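Side-chain contacts in glutathione-specific gamma-glutamylcyclotransferase (Saccharomyces cerevisiae S288c, PDB 5HWK), which cleaves glutathione into 5-oxo-L-proline and the dipeptide Cys-Gly, acting on glutathione but not on other gamma-glutamyl peptides: residues A[21-26]-A[101-106]; A[45-50]-A[193-198]; A[74-77]-A[81-84]. All coordinates share one frame; numbering follows the deposited sequence.

Contact 1: residues A[21-26]-A[101-106]; sequences PSHYTH and PEHAQE
The carboxylate of Glu-106 is held at both oxygens where loop 21-26 meets 101-106: OE1 accepts from a water that also donates to Ser-22 O, and OE2 takes the N-H of His-103, itself stacked on His-23. This is a surface contact between two loops of the gamma-glutamylcyclotransferase fold, one leading into strand 26-33 and the other following its neighbour, strand 91-99. The bridging water lies 2.6 Å from Glu-106 OE1, so the carboxylate reaches the opposite loop without touching its backbone. The bond from His-103 ND1 to Glu-106 OE2 is 2.9 Å long and nearly straight; it lies in the imidazole plane but approaches OE2 from 37° out of the carboxylate plane. As a His-carboxylate pair it fixes how the His-103 ring is turned, and the nearby carboxylate would probably stabilise a positively charged imidazole.

On that ring lies His-23 in an offset stack, the centroids 3.6 Å apart and the planes only 13° from parallel. CE1 of His-103 sits over the middle of the His-23 face, while CB of His-23 makes a CH-pi contact over the His-103 face. His-23 has CG anti to the carbonyl carbon (chi1 -70°), and with a left-handed backbone this presents its ring flat to the other loop. Were His-103 replaced by an alanine, the His-23 ring is likely to lose its stacking partner and Glu-106 OE2 the N-H that steadies it. Farther along the same loop, Thr-25 and His-26 bond through their backbones to Tyr-98 of strand 91-99. OE1 of Glu-106 also stands near the plane of the His-23 ring, at its edge, 4.1 Å from His-23 ND1.

Contact 2: residues A[45-50]-A[193-198]; sequences DHRGTP and NYEYLA. With PO4 (phosphate ion), chain D.
Arg-47 reaches from loop 45-50 to the first turn of helix 193-205 and forms a salt bridge with Glu-195, NH1 to OE1, at 2.9 Å. The N-H points almost straight at the oxygen (176°) and lies in the guanidinium plane, yet the carboxylate plane stands nearly perpendicular to it, at 80°, and OE1 accepts the N-H on its anti side, tilted out of the carboxylate plane. The same NH1 also donates to Ser-192 O, just before the helix. NH2 binds a water at 2.9 Å, which returns a weak bond to Glu-195 OE1.

A bend at chi2 (-63°) brings the arginine chain obliquely across Tyr-196. CB of the tyrosine covers one guanidinium face off-centre, 3.6 Å from Arg-47 NE, while the phenol ring leads away to hydrogen-bond through OH to Ala-57 N. Farther back, Asn-193 CB packs against Arg-47 O at 3.7 Å; its OD1 is taken by Arg-55 N, so the asparagine ties the helix start to strand 54-61.

On the loop's other flank a phosphate, probably from the crystallisation liquor, has its O3 gripped by His-46 ND1 at 2.7 Å, in the ring plane, and by Asp-45 N. Ser-43, Thr-44, Gln-116 and Asn-117 complete this anion site. Tyr-196 also touches Glu-115, the proton acceptor by similarity to relatives, consistent with this start of helix 193-205 lying in the second shell of the gamma-glutamylcyclotransferase active site.

Contact 3: residues A[74-77]-A[81-84]; sequences NVNL and SAPI
Asn-76 OD1 accepts the backbone N-H of Ile-84 at 2.9 Å, joining the end of helix 69-78 to the chain that has just turned back past it. The motif is a helix followed by a tight reversal, with an asparagine side chain fastening the returning loop. Having CG anti to the carbonyl carbon (chi1 -77°) swings the amide of Asn-76 off the helix flank towards 81-84, and a modest twist at chi2 turns OD1 to the amide of Ile-84. The bond is fairly straight, 162° at the hydrogen, with the donor tilted somewhat from the carbonyl plane. The other branch of the amide is occupied too: ND2 donates to a water at 3.0 Å, and that water donates to Ile-84 O. One asparagine amide thus serves both backbone polar groups of Ile-84, directly and through water, which settles its flip.

A cis peptide precedes Pro-83 and probably helps to fold the loop against the amide, where Pro-83 CA approaches Asn-76 OD1 to 3.4 Å. Ala-82 presses its methyl group on Asn-76 O near the helix end.

Ile-84 places CG1 between its backbone N and carbonyl carbon (chi1 66°), and the extended tip then runs inward to the helix. Around this apolar corner, Ala-36 of strand 35-40 and Ile-65 touch Val-75, while Tyr-62 and Leu-90 touch Ile-84. The two side chains cross at about a right angle, Val-75 CG1 lying 4.0 Å from Ile-84 CD1.

Overall arrangement
The three contacts are spread over one ChaC-like chain and do not touch. Contact 1 joins loops at one end of strands 26-33 and 91-99 in the six-stranded antiparallel sheet. Contact 2, its centre about 27 Å away, couples the loop between strands 42-43 and 54-61 to helix 193-205 and is the one beside the probable active site. Contact 3 lies about 36 Å from contact 1, centre to centre, across the chain's middle, and closes the end of helix 69-78. Along the sequence, contacts 1 and 2 interleave, while contact 3 is a local turn nested within both. Contact 2 thus borders the probable glutathione-cleaving site, whereas contacts 1 and 3 are structural contacts at the periphery.

Contact 1: residues A[21-26]-A[101-106]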
loop_
_atom_site.group_PDB
_atom_site.type_symbol
_atom_site.label_atom_id
_atom_site.label_comp_id
_atom_site.label_asym_id
_atom_site.label_seq_id
_atom_site.Cartn_x
_atom_site.Cartn_y
_atom_site.Cartn_z
ATOM N N PRO A 21 4.175 4.363 12.562
ATOM C CA PRO A 21 3.544 5.344 13.447
ATOM C C PRO A 21 4.034 5.179 14.885
ATOM O O PRO A 21 4.540 4.126 15.295
ATOM C CB PRO A 21 2.057 5.020 13.307
ATOM C CG PRO A 21 2.022 3.568 12.968
ATOM C CD PRO A 21 3.272 3.269 12.175
ATOM N N SER A 22 3.908 6.262 15.648
ATOM C CA SER A 22 4.272 6.232 17.052
ATOM C C SER A 22 3.302 5.374 17.831
ATOM O O SER A 22 2.112 5.289 17.522
ATOM C CB SER A 22 4.210 7.642 17.646
ATOM O OG SER A 22 4.853 8.576 16.808
ATOM N N HIS A 23 3.825 4.740 18.856
ATOM C CA HIS A 23 3.033 4.138 19.917
ATOM C C HIS A 23 2.272 2.886 19.499
ATOM O O HIS A 23 1.348 2.458 20.220
ATOM C CB HIS A 23 2.105 5.159 20.582
ATOM C CG HIS A 23 2.836 6.161 21.400
ATOM N ND1 HIS A 23 2.906 7.496 21.064
ATOM C CD2 HIS A 23 3.574 6.015 22.522
ATOM C CE1 HIS A 23 3.638 8.132 21.960
ATOM N NE2 HIS A 23 4.058 7.255 22.855
ATOM N N TYR A 24 2.612 2.269 18.368
ATOM C CA TYR A 24 1.942 1.021 18.034
ATOM C C TYR A 24 2.295 -0.039 19.071
ATOM O O TYR A 24 3.404 -0.052 19.632
ATOM C CB TYR A 24 2.327 0.548 16.633
ATOM C CG TYR A 24 3.737 0.052 16.473
ATOM C CD1 TYR A 24 4.065 -1.263 16.816
ATOM C CD2 TYR A 24 4.730 0.873 15.925
ATOM C CE1 TYR A 24 5.363 -1.749 16.673
ATOM C CE2 TYR A 24 6.024 0.410 15.783
ATOM C CZ TYR A 24 6.325 -0.910 16.129
ATOM O OH TYR A 24 7.600 -1.401 15.959
ATOM N N THR A 25 1.361 -0.953 19.304
ATOM C CA THR A 25 1.661 -2.084 20.186
ATOM C C THR A 25 1.633 -3.442 19.504
ATOM O O THR A 25 2.005 -4.443 20.149
ATOM C CB THR A 25 0.728 -2.135 21.395
ATOM O OG1 THR A 25 -0.588 -2.278 20.902
ATOM C CG2 THR A 25 0.819 -0.861 22.234
ATOM N N HIS A 26 1.207 -3.515 18.243
ATOM C CA HIS A 26 1.382 -4.679 17.385
ATOM C C HIS A 26 1.775 -4.187 16.000
ATOM O O HIS A 26 1.297 -3.130 15.543
ATOM C CB HIS A 26 0.066 -5.460 17.211
ATOM C CG HIS A 26 -0.497 -5.992 18.488
ATOM N ND1 HIS A 26 -0.200 -7.246 18.962
ATOM C CD2 HIS A 26 -1.317 -5.423 19.390
ATOM C CE1 HIS A 26 -0.847 -7.445 20.099
ATOM N NE2 HIS A 26 -1.528 -6.349 20.387
ATOM N N PRO A 101 -6.139 2.832 22.352
ATOM C CA PRO A 101 -7.083 3.954 22.489
ATOM C C PRO A 101 -6.439 5.261 22.914
ATOM O O PRO A 101 -6.845 6.330 22.440
ATOM C CB PRO A 101 -8.055 3.462 23.582
ATOM C CG PRO A 101 -7.945 1.987 23.580
ATOM C CD PRO A 101 -6.563 1.625 23.085
ATOM N N GLU A 102 -5.456 5.204 23.815
ATOM C CA GLU A 102 -4.812 6.421 24.297
ATOM C C GLU A 102 -4.191 7.220 23.174
ATOM O O GLU A 102 -4.007 8.432 23.322
ATOM C CB GLU A 102 -3.702 6.087 25.298
ATOM C CG GLU A 102 -4.070 5.055 26.323
ATOM C CD GLU A 102 -3.853 3.641 25.821
ATOM O OE1 GLU A 102 -2.687 3.182 25.813
ATOM O OE2 GLU A 102 -4.848 2.997 25.418
ATOM N N HIS A 103 -3.864 6.574 22.060
ATOM C CA HIS A 103 -3.195 7.250 20.964
ATOM C C HIS A 103 -3.970 7.216 19.657
ATOM O O HIS A 103 -3.496 7.783 18.670
ATOM C CB HIS A 103 -1.784 6.685 20.764
ATOM C CG HIS A 103 -0.874 6.905 21.934
ATOM N ND1 HIS A 103 -0.146 8.064 22.100
ATOM C CD2 HIS A 103 -0.559 6.111 22.985
ATOM C CE1 HIS A 103 0.561 7.982 23.212
ATOM N NE2 HIS A 103 0.330 6.806 23.769
ATOM N N ALA A 104 -5.172 6.628 19.630
ATOM C CA ALA A 104 -5.875 6.443 18.363
ATOM C C ALA A 104 -6.143 7.768 17.648
ATOM O O ALA A 104 -6.185 7.822 16.414
ATOM C CB ALA A 104 -7.193 5.709 18.600
ATOM N N GLN A 105 -6.312 8.853 18.390
ATOM C CA GLN A 105 -6.662 10.067 17.674
ATOM C C GLN A 105 -5.495 10.624 16.882
ATOM O O GLN A 105 -5.710 11.466 16.010
ATOM C CB GLN A 105 -7.272 11.116 18.593
ATOM C CG GLN A 105 -6.317 11.809 19.497
ATOM C CD GLN A 105 -7.062 12.689 20.496
ATOM O OE1 GLN A 105 -7.370 12.260 21.615
ATOM N NE2 GLN A 105 -7.365 13.919 20.090
ATOM N N GLU A 106 -4.283 10.135 17.119
ATOM C CA GLU A 106 -3.137 10.595 16.343
ATOM C C GLU A 106 -3.157 10.076 14.910
ATOM O O GLU A 106 -2.410 10.586 14.063
ATOM C CB GLU A 106 -1.866 10.099 17.012
ATOM C CG GLU A 106 -1.562 10.834 18.291
ATOM C CD GLU A 106 -0.504 10.146 19.113
ATOM O OE1 GLU A 106 0.322 9.424 18.516
ATOM O OE2 GLU A 106 -0.506 10.318 20.356
HETATM O O HOH W 1 0.012 7.100 17.389
#

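Contact 2: residues A[45-50]-A[193-198]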
loop_
_atom_site.group_PDB
_atom_site.type_symbol
_atom_site.label_atom_id
_atom_site.label_comp_id
_atom_site.label_asym_id
_atom_site.label_seq_id
_atom_site.Cartn_x
_atom_site.Cartn_y
_atom_site.Cartn_z
ATOM N N ASP A 45 6.049 17.296 -2.523
ATOM C CA ASP A 45 6.693 17.868 -1.346
ATOM C C ASP A 45 7.728 16.942 -0.734
ATOM O O ASP A 45 8.387 17.330 0.238
ATOM C CB ASP A 45 5.651 18.237 -0.276
ATOM C CG ASP A 45 4.751 19.393 -0.686
ATOM O OD1 ASP A 45 5.176 20.308 -1.449
ATOM O OD2 ASP A 45 3.584 19.418 -0.231
ATOM N N HIS A 46 7.889 15.728 -1.269
ATOM C CA HIS A 46 8.773 14.767 -0.618
ATOM C C HIS A 46 9.731 14.138 -1.609
ATOM O O HIS A 46 10.964 14.226 -1.431
ATOM C CB HIS A 46 7.947 13.738 0.138
ATOM C CG HIS A 46 7.213 14.348 1.272
ATOM N ND1 HIS A 46 6.009 14.990 1.099
ATOM C CD2 HIS A 46 7.540 14.488 2.581
ATOM C CE1 HIS A 46 5.610 15.493 2.251
ATOM N NE2 HIS A 46 6.516 15.197 3.168
ATOM N N ARG A 47 9.181 13.473 -2.637
ATOM C CA ARG A 47 9.993 12.727 -3.588
ATOM C C ARG A 47 9.959 13.352 -4.975
ATOM O O ARG A 47 10.491 12.771 -5.936
ATOM C CB ARG A 47 9.528 11.281 -3.624
ATOM C CG ARG A 47 9.673 10.548 -2.282
ATOM C CD ARG A 47 11.118 10.428 -1.826
ATOM N NE ARG A 47 11.154 9.873 -0.453
ATOM C CZ ARG A 47 12.301 9.521 0.127
ATOM N NH1 ARG A 47 13.431 9.603 -0.552
ATOM N NH2 ARG A 47 12.298 9.071 1.387
ATOM N N GLY A 48 9.470 14.577 -5.053
ATOM C CA GLY A 48 9.519 15.405 -6.243
ATOM C C GLY A 48 9.206 16.829 -5.835
ATOM O O GLY A 48 9.168 17.143 -4.638
ATOM N N THR A 49 8.963 17.685 -6.837
ATOM C CA THR A 49 8.661 19.093 -6.608
ATOM C C THR A 49 7.363 19.439 -7.332
ATOM O O THR A 49 6.870 18.656 -8.149
ATOM C CB THR A 49 9.797 19.968 -7.152
ATOM O OG1 THR A 49 9.781 19.864 -8.581
ATOM C CG2 THR A 49 11.139 19.570 -6.558
ATOM N N PRO A 50 6.775 20.607 -7.050
ATOM C CA PRO A 50 5.547 21.012 -7.772
ATOM C C PRO A 50 5.678 20.984 -9.279
ATOM O O PRO A 50 4.769 20.527 -9.984
ATOM C CB PRO A 50 5.229 22.393 -7.180
ATOM C CG PRO A 50 5.826 22.282 -5.746
ATOM C CD PRO A 50 7.124 21.557 -5.976
ATOM N N ASN A 193 13.447 9.885 -5.498
ATOM C CA ASN A 193 12.277 9.012 -5.647
ATOM C C ASN A 193 12.748 7.560 -5.698
ATOM O O ASN A 193 12.066 6.659 -5.189
ATOM C CB ASN A 193 11.565 9.415 -6.941
ATOM C CG ASN A 193 10.107 8.936 -7.051
ATOM O OD1 ASN A 193 9.424 9.469 -7.913
ATOM N ND2 ASN A 193 9.643 8.036 -6.188
ATOM N N TYR A 194 13.962 7.325 -6.217
ATOM C CA TYR A 194 14.501 5.974 -6.234
ATOM C C TYR A 194 14.676 5.424 -4.830
ATOM O O TYR A 194 14.384 4.241 -4.589
ATOM C CB TYR A 194 15.847 6.022 -6.957
ATOM C CG TYR A 194 16.701 4.795 -6.917
ATOM C CD1 TYR A 194 16.292 3.590 -7.498
ATOM C CD2 TYR A 194 18.011 4.881 -6.465
ATOM C CE1 TYR A 194 17.152 2.485 -7.505
ATOM C CE2 TYR A 194 18.816 3.821 -6.453
ATOM C CZ TYR A 194 18.402 2.633 -6.973
ATOM O OH TYR A 194 19.315 1.604 -6.963
ATOM N N GLU A 195 15.178 6.252 -3.905
ATOM C CA GLU A 195 15.337 5.812 -2.512
ATOM C C GLU A 195 13.979 5.378 -1.930
ATOM O O GLU A 195 13.920 4.398 -1.180
ATOM C CB GLU A 195 15.904 6.938 -1.650
ATOM C CG GLU A 195 16.153 6.494 -0.242
ATOM C CD GLU A 195 16.435 7.632 0.766
ATOM O OE1 GLU A 195 15.967 8.790 0.573
ATOM O OE2 GLU A 195 17.055 7.340 1.806
ATOM N N TYR A 196 12.909 6.136 -2.184
ATOM C CA TYR A 196 11.597 5.709 -1.701
ATOM C C TYR A 196 11.238 4.306 -2.205
ATOM O O TYR A 196 10.795 3.440 -1.425
ATOM C CB TYR A 196 10.560 6.713 -2.160
ATOM C CG TYR A 196 9.129 6.385 -1.864
ATOM C CD1 TYR A 196 8.370 5.634 -2.766
ATOM C CD2 TYR A 196 8.523 6.863 -0.697
ATOM C CE1 TYR A 196 7.034 5.342 -2.509
ATOM C CE2 TYR A 196 7.166 6.589 -0.421
ATOM C CZ TYR A 196 6.447 5.802 -1.307
ATOM O OH TYR A 196 5.096 5.563 -1.089
ATOM N N LEU A 197 11.447 4.041 -3.503
ATOM C CA LEU A 197 11.163 2.700 -4.020
ATOM C C LEU A 197 12.061 1.660 -3.380
ATOM O O LEU A 197 11.615 0.566 -3.020
ATOM C CB LEU A 197 11.331 2.684 -5.536
ATOM C CG LEU A 197 11.187 1.393 -6.308
ATOM C CD1 LEU A 197 9.852 0.710 -6.011
ATOM C CD2 LEU A 197 11.316 1.667 -7.814
ATOM N N ALA A 198 13.354 1.958 -3.264
ATOM C CA ALA A 198 14.290 1.006 -2.684
ATOM C C ALA A 198 13.970 0.713 -1.222
ATOM O O ALA A 198 14.188 -0.427 -0.743
ATOM C CB ALA A 198 15.724 1.577 -2.804
HETATM P P PO4 D . 3.425 14.731 -1.445
HETATM O O1 PO4 D . 2.888 15.517 -2.636
HETATM O O2 PO4 D . 2.677 15.103 -0.183
HETATM O O3 PO4 D . 4.951 14.874 -1.347
HETATM O O4 PO4 D . 3.156 13.214 -1.739
HETATM O O HOH W 2 14.370 8.811 3.386
#

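Contact 3: residues A[74-77]-A[81-84]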
loop_
_atom_site.group_PDB
_atom_site.type_symbol
_atom_site.label_atom_id
_atom_site.label_comp_id
_atom_site.label_asym_id
_atom_site.label_seq_id
_atom_site.Cartn_x
_atom_site.Cartn_y
_atom_site.Cartn_z
ATOM N N ASN A 74 -4.065 -3.901 -16.330
ATOM C CA ASN A 74 -2.785 -3.678 -15.662
ATOM C C ASN A 74 -2.651 -4.595 -14.446
ATOM O O ASN A 74 -1.587 -5.172 -14.200
ATOM C CB ASN A 74 -2.687 -2.221 -15.253
ATOM C CG ASN A 74 -1.471 -1.951 -14.470
ATOM O OD1 ASN A 74 -1.405 -2.295 -13.285
ATOM N ND2 ASN A 74 -0.477 -1.356 -15.098
ATOM N N VAL A 75 -3.729 -4.748 -13.678
ATOM C CA VAL A 75 -3.686 -5.676 -12.559
ATOM C C VAL A 75 -3.488 -7.106 -13.037
ATOM O O VAL A 75 -2.687 -7.853 -12.464
ATOM C CB VAL A 75 -4.924 -5.506 -11.673
ATOM C CG1 VAL A 75 -5.039 -6.683 -10.688
ATOM C CG2 VAL A 75 -4.910 -4.126 -10.997
ATOM N N ASN A 76 -4.196 -7.513 -14.098
ATOM C CA ASN A 76 -4.008 -8.865 -14.617
ATOM C C ASN A 76 -2.599 -9.080 -15.165
ATOM O O ASN A 76 -2.075 -10.195 -15.106
ATOM C CB ASN A 76 -5.070 -9.206 -15.668
ATOM C CG ASN A 76 -6.409 -9.539 -15.051
ATOM O OD1 ASN A 76 -6.468 -10.003 -13.905
ATOM N ND2 ASN A 76 -7.489 -9.295 -15.788
ATOM N N LEU A 77 -1.953 -8.020 -15.654
ATOM C CA LEU A 77 -0.603 -8.147 -16.188
ATOM C C LEU A 77 0.384 -8.616 -15.128
ATOM O O LEU A 77 1.336 -9.333 -15.449
ATOM C CB LEU A 77 -0.168 -6.792 -16.760
ATOM C CG LEU A 77 1.162 -6.697 -17.502
ATOM C CD1 LEU A 77 1.240 -7.771 -18.585
ATOM C CD2 LEU A 77 1.347 -5.294 -18.096
ATOM N N SER A 81 -3.038 -14.433 -10.182
ATOM C CA SER A 81 -4.402 -14.915 -10.297
ATOM C C SER A 81 -5.107 -14.371 -11.533
ATOM O O SER A 81 -6.338 -14.471 -11.625
ATOM C CB SER A 81 -5.172 -14.568 -9.025
ATOM O OG SER A 81 -4.625 -15.253 -7.920
ATOM N N ALA A 82 -4.359 -13.807 -12.485
ATOM C CA ALA A 82 -4.973 -13.318 -13.713
ATOM C C ALA A 82 -5.689 -14.459 -14.439
ATOM O O ALA A 82 -5.136 -15.559 -14.570
ATOM C CB ALA A 82 -3.900 -12.751 -14.638
ATOM N N PRO A 83 -6.921 -14.235 -14.941
ATOM C CA PRO A 83 -7.706 -12.995 -14.791
ATOM C C PRO A 83 -8.430 -12.976 -13.441
ATOM O O PRO A 83 -9.118 -13.950 -13.099
ATOM C CB PRO A 83 -8.732 -13.108 -15.918
ATOM C CG PRO A 83 -8.913 -14.594 -16.111
ATOM C CD PRO A 83 -7.592 -15.235 -15.799
ATOM N N ILE A 84 -8.284 -11.888 -12.684
ATOM C CA ILE A 84 -8.850 -11.861 -11.339
ATOM C C ILE A 84 -10.374 -11.887 -11.413
ATOM O O ILE A 84 -10.994 -11.330 -12.329
ATOM C CB ILE A 84 -8.341 -10.647 -10.544
ATOM C CG1 ILE A 84 -8.850 -9.323 -11.161
ATOM C CG2 ILE A 84 -6.806 -10.677 -10.434
ATOM C CD1 ILE A 84 -8.712 -8.107 -10.230
HETATM O O HOH W 3 -10.197 -10.216 -14.872
#